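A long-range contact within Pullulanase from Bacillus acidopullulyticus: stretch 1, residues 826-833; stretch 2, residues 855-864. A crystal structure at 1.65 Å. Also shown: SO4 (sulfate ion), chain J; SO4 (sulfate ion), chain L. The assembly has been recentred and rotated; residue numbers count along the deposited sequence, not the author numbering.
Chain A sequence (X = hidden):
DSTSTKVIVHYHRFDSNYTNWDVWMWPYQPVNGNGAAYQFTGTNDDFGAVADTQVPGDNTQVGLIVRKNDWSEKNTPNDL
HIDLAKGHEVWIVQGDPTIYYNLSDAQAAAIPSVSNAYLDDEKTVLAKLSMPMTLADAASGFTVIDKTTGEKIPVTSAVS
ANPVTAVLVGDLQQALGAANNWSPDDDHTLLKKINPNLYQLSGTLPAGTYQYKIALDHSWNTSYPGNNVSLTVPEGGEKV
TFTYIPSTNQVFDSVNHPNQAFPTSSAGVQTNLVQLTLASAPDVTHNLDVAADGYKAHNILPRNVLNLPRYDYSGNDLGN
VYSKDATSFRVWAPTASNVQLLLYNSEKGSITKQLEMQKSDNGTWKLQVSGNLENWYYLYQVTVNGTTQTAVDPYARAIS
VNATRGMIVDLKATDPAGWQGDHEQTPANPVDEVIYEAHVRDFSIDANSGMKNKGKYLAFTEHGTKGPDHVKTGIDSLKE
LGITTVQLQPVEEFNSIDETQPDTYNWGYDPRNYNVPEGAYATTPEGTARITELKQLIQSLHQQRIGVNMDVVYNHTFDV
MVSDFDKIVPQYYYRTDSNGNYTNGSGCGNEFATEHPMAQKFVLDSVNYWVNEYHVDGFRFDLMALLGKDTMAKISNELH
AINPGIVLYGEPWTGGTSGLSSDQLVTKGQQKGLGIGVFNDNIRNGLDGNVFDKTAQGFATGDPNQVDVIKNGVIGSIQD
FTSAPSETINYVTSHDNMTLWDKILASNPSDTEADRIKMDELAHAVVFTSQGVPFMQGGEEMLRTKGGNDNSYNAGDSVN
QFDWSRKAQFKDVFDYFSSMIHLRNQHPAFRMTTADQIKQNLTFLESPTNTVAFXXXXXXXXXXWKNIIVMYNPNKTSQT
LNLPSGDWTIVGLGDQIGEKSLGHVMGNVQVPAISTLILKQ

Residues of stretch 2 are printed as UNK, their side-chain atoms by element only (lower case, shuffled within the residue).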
# COMPACT_ATOMS: atom_id res chain seq x y z
N GLN A 826 9.72 -27.04 9.81
CA GLN A 826 9.49 -28.28 10.55
C GLN A 826 8.95 -28.07 11.95
O GLN A 826 8.42 -29.02 12.56
CB GLN A 826 10.80 -29.08 10.64
CG GLN A 826 11.21 -29.77 9.34
CD GLN A 826 10.19 -30.82 8.89
OE1 GLN A 826 9.99 -31.03 7.68
NE2 GLN A 826 9.54 -31.48 9.85
N HIS A 827 9.08 -26.84 12.47
CA HIS A 827 8.80 -26.57 13.87
C HIS A 827 7.82 -25.45 14.06
O HIS A 827 8.21 -24.28 14.08
CB HIS A 827 10.11 -26.35 14.64
CG HIS A 827 10.86 -27.62 14.82
ND1 HIS A 827 10.49 -28.58 15.73
CD2 HIS A 827 11.89 -28.16 14.10
CE1 HIS A 827 11.27 -29.63 15.60
NE2 HIS A 827 12.13 -29.40 14.62
N PRO A 828 6.53 -25.82 14.22
CA PRO A 828 5.47 -24.81 14.32
C PRO A 828 5.51 -23.92 15.58
O PRO A 828 4.79 -22.92 15.64
CB PRO A 828 4.17 -25.65 14.21
CG PRO A 828 4.55 -27.02 14.73
CD PRO A 828 6.00 -27.20 14.26
N ALA A 829 6.36 -24.25 16.56
CA ALA A 829 6.58 -23.36 17.73
C ALA A 829 7.08 -21.99 17.29
O ALA A 829 6.79 -20.98 17.93
CB ALA A 829 7.59 -23.98 18.68
N PHE A 830 7.83 -21.95 16.18
CA PHE A 830 8.29 -20.70 15.59
C PHE A 830 7.19 -19.90 14.88
O PHE A 830 7.42 -18.75 14.48
CB PHE A 830 9.41 -20.99 14.57
CG PHE A 830 10.69 -21.51 15.19
CD1 PHE A 830 11.50 -20.67 15.96
CD2 PHE A 830 11.08 -22.83 14.98
CE1 PHE A 830 12.69 -21.16 16.52
CE2 PHE A 830 12.27 -23.32 15.53
CZ PHE A 830 13.07 -22.48 16.31
N ARG A 831 6.00 -20.50 14.76
CA ARG A 831 4.94 -19.98 13.90
C ARG A 831 3.61 -19.99 14.65
O ARG A 831 2.56 -20.37 14.10
CB ARG A 831 4.85 -20.83 12.63
CG ARG A 831 6.12 -20.74 11.78
CD ARG A 831 5.98 -21.60 10.53
NE ARG A 831 6.34 -22.99 10.77
CZ ARG A 831 5.50 -24.03 10.80
NH1 ARG A 831 4.18 -23.88 10.63
NH2 ARG A 831 6.00 -25.24 11.00
N MET A 832 3.64 -19.56 15.91
CA MET A 832 2.37 -19.38 16.66
C MET A 832 1.47 -18.39 15.93
O MET A 832 1.95 -17.48 15.23
CB MET A 832 2.66 -18.97 18.10
CG MET A 832 3.31 -20.07 18.87
SD MET A 832 3.59 -19.65 20.60
CE MET A 832 5.36 -19.33 20.60
N THR A 833 0.15 -18.58 16.05
CA THR A 833 -0.79 -17.81 15.22
C THR A 833 -1.58 -16.73 15.98
O THR A 833 -2.23 -15.87 15.36
CB THR A 833 -1.79 -18.74 14.49
OG1 THR A 833 -2.58 -19.44 15.45
CG2 THR A 833 -1.06 -19.76 13.56
N UNK A 855 12.77 -18.95 25.20
CA UNK A 855 12.35 -20.34 25.23
C UNK A 855 10.91 -20.44 24.75
O UNK A 855 10.04 -19.64 25.16
o UNK A 855 12.41 -22.14 29.13
c UNK A 855 12.29 -22.95 28.18
c UNK A 855 12.47 -20.90 26.66
o UNK A 855 12.25 -24.18 28.34
c UNK A 855 12.20 -22.40 26.74
N UNK A 856 10.68 -21.42 23.88
CA UNK A 856 9.35 -21.75 23.34
C UNK A 856 8.95 -23.02 24.06
O UNK A 856 9.56 -24.09 23.87
c UNK A 856 9.42 -21.97 21.81
c UNK A 856 10.02 -20.79 21.01
c UNK A 856 10.15 -21.10 19.52
c UNK A 856 9.20 -19.51 21.21
N UNK A 857 7.95 -22.92 24.95
CA UNK A 857 7.63 -24.02 25.86
C UNK A 857 6.35 -24.75 25.48
O UNK A 857 5.55 -24.24 24.71
c UNK A 857 7.45 -23.48 27.28
n UNK A 857 6.50 -20.22 29.79
c UNK A 857 8.27 -21.89 29.05
c UNK A 857 7.29 -20.79 28.65
c UNK A 857 8.66 -22.71 27.81
N UNK A 858 6.16 -25.91 26.09
CA UNK A 858 4.85 -26.57 26.14
C UNK A 858 4.47 -27.18 24.78
O UNK A 858 3.31 -27.17 24.43
n UNK A 858 3.69 -23.47 27.82
o UNK A 858 4.41 -25.39 28.85
c UNK A 858 3.98 -24.81 27.84
c UNK A 858 3.71 -25.59 26.55
N UNK A 859 5.45 -27.70 24.02
CA UNK A 859 5.18 -28.17 22.64
C UNK A 859 4.39 -27.11 21.87
O UNK A 859 3.32 -27.39 21.31
c UNK A 859 5.09 -32.00 25.42
c UNK A 859 4.37 -29.49 22.64
c UNK A 859 5.00 -30.61 23.42
c UNK A 859 4.50 -30.97 24.69
c UNK A 859 6.16 -32.69 24.88
c UNK A 859 6.67 -32.34 23.63
o UNK A 859 6.76 -33.72 25.57
c UNK A 859 6.07 -31.32 22.91
N UNK A 860 4.91 -25.88 21.84
CA UNK A 860 4.16 -24.72 21.39
C UNK A 860 3.55 -24.92 20.00
O UNK A 860 4.25 -25.35 19.07
c UNK A 860 5.03 -23.47 21.42
N UNK A 861 2.24 -24.65 19.87
CA UNK A 861 1.58 -24.76 18.55
C UNK A 861 1.77 -26.15 17.89
O UNK A 861 1.94 -26.26 16.66
n UNK A 861 1.79 -23.01 15.29
c UNK A 861 1.18 -23.40 16.42
c UNK A 861 2.08 -23.64 17.63
o UNK A 861 -0.05 -23.54 16.49
N UNK A 862 1.71 -27.21 18.71
CA UNK A 862 1.83 -28.60 18.24
C UNK A 862 3.22 -28.94 17.69
O UNK A 862 3.36 -29.77 16.80
n UNK A 862 -0.92 -28.78 19.13
n UNK A 862 -2.79 -29.25 18.21
c UNK A 862 -0.64 -29.03 17.81
c UNK A 862 -1.83 -29.31 17.23
c UNK A 862 0.73 -28.94 17.22
c UNK A 862 -2.21 -28.92 19.35
N UNK A 863 4.25 -28.31 18.24
CA UNK A 863 5.63 -28.72 17.93
C UNK A 863 5.93 -30.10 18.50
O UNK A 863 5.39 -30.46 19.56
o UNK A 863 8.71 -28.53 17.69
c UNK A 863 6.63 -27.70 18.47
o UNK A 863 7.94 -26.64 16.82
c UNK A 863 7.86 -27.61 17.61
N UNK A 864 6.81 -30.84 17.84
CA UNK A 864 7.27 -32.13 18.35
C UNK A 864 8.41 -31.99 19.36
O UNK A 864 8.85 -32.98 19.96
c UNK A 864 7.69 -33.09 17.23
o UNK A 864 8.69 -32.46 16.42
c UNK A 864 6.48 -33.47 16.34
S SO4 J . 2.84 -27.21 10.12
O1 SO4 J . 1.89 -28.18 10.65
O2 SO4 J . 3.00 -27.41 8.67
O3 SO4 J . 4.16 -27.43 10.75
O4 SO4 J . 2.31 -25.85 10.35
S SO4 L . -0.75 -24.58 22.10
O1 SO4 L . -0.83 -25.71 21.16
O2 SO4 L . -1.85 -23.65 21.82
O3 SO4 L . 0.54 -23.92 21.95
O4 SO4 L . -0.88 -25.05 23.48
O HOH W 1 7.52 -30.32 14.82
O HOH W 2 -2.15 -22.21 15.83

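Position 855 has three side-chain carbons, the third carrying two oxygens, and nothing of stretch 1 lies within reach: Glu855. Position 856 has four carbons forked at the second and points toward stretch 1. One tip lies 3.8 Å from CD1 of Phe830, and the other 3.9 Å from CE of Met832. This is Leu856; its CD1 sits 4.2 Å from the centroid of the Phe830 ring, off-centre, and 3.9 Å from CB of Ala829.

Position 857, four carbons in a row ending in nitrogen, points away and is Lys857. Position 858 has two carbons, the second bearing one oxygen and one nitrogen; it makes no contact. This is an amide, Asn858. Position 859, one carbon and then a six-carbon ring bearing an oxygen, also points away: Tyr859.

Position 860 has a single carbon, CB, 3.8 Å from CB of Ala829 and 4.2 Å from SD of Met832. It is Ala860, and it faces Ala829 where the chains are close: their CA atoms are 4.6 Å apart, and Ala829 CA approaches Ala860 O to 3.3 Å.

Position 861 again has two carbons, the second with one oxygen and one nitrogen, now directed at stretch 1, the nitrogen 3.0 Å from O of Pro828. Two carbons ending in an amide make this Asn861, and its ND2 donates to that carbonyl. Its OD1 accepts from water 2 at 2.6 Å, a water also bonded to OG1 of Thr833, and its backbone N donates to sulfate L O3 at 2.8 Å.

Position 862 carries one carbon and a five-membered ring of three carbons and two nitrogens, whose end leads away: His862. Its backbone O still meets CG of Pro828 at 3.6 Å.

Position 863 has two carbons, the second with two oxygens, one 2.6 Å from ND1 of His827 and the other 2.9 Å from N of Ala829. Two carbons ending in a carboxylate make this Asp863, and the two donors suit it. Position 864 has one carbon carrying an oxygen and a carbon; its oxygen lies 3.9 Å from CE1 of His827. It is Thr864; its backbone N donates to water 1 at 3.1 Å, which in turn donates to O of Gln826.

The contact joins a hydrogen-bonded set to an apolar patch. Asp863 and Asn861, polar side chains of one stretch, meet two backbone groups and one imidazole of the other. Beside them, Leu856 and Ala860 pack against Ala829, Phe830 and Met832, with alanines where the chains run closest.

Stretch 2, residues 855-864: ELKNYANHDT
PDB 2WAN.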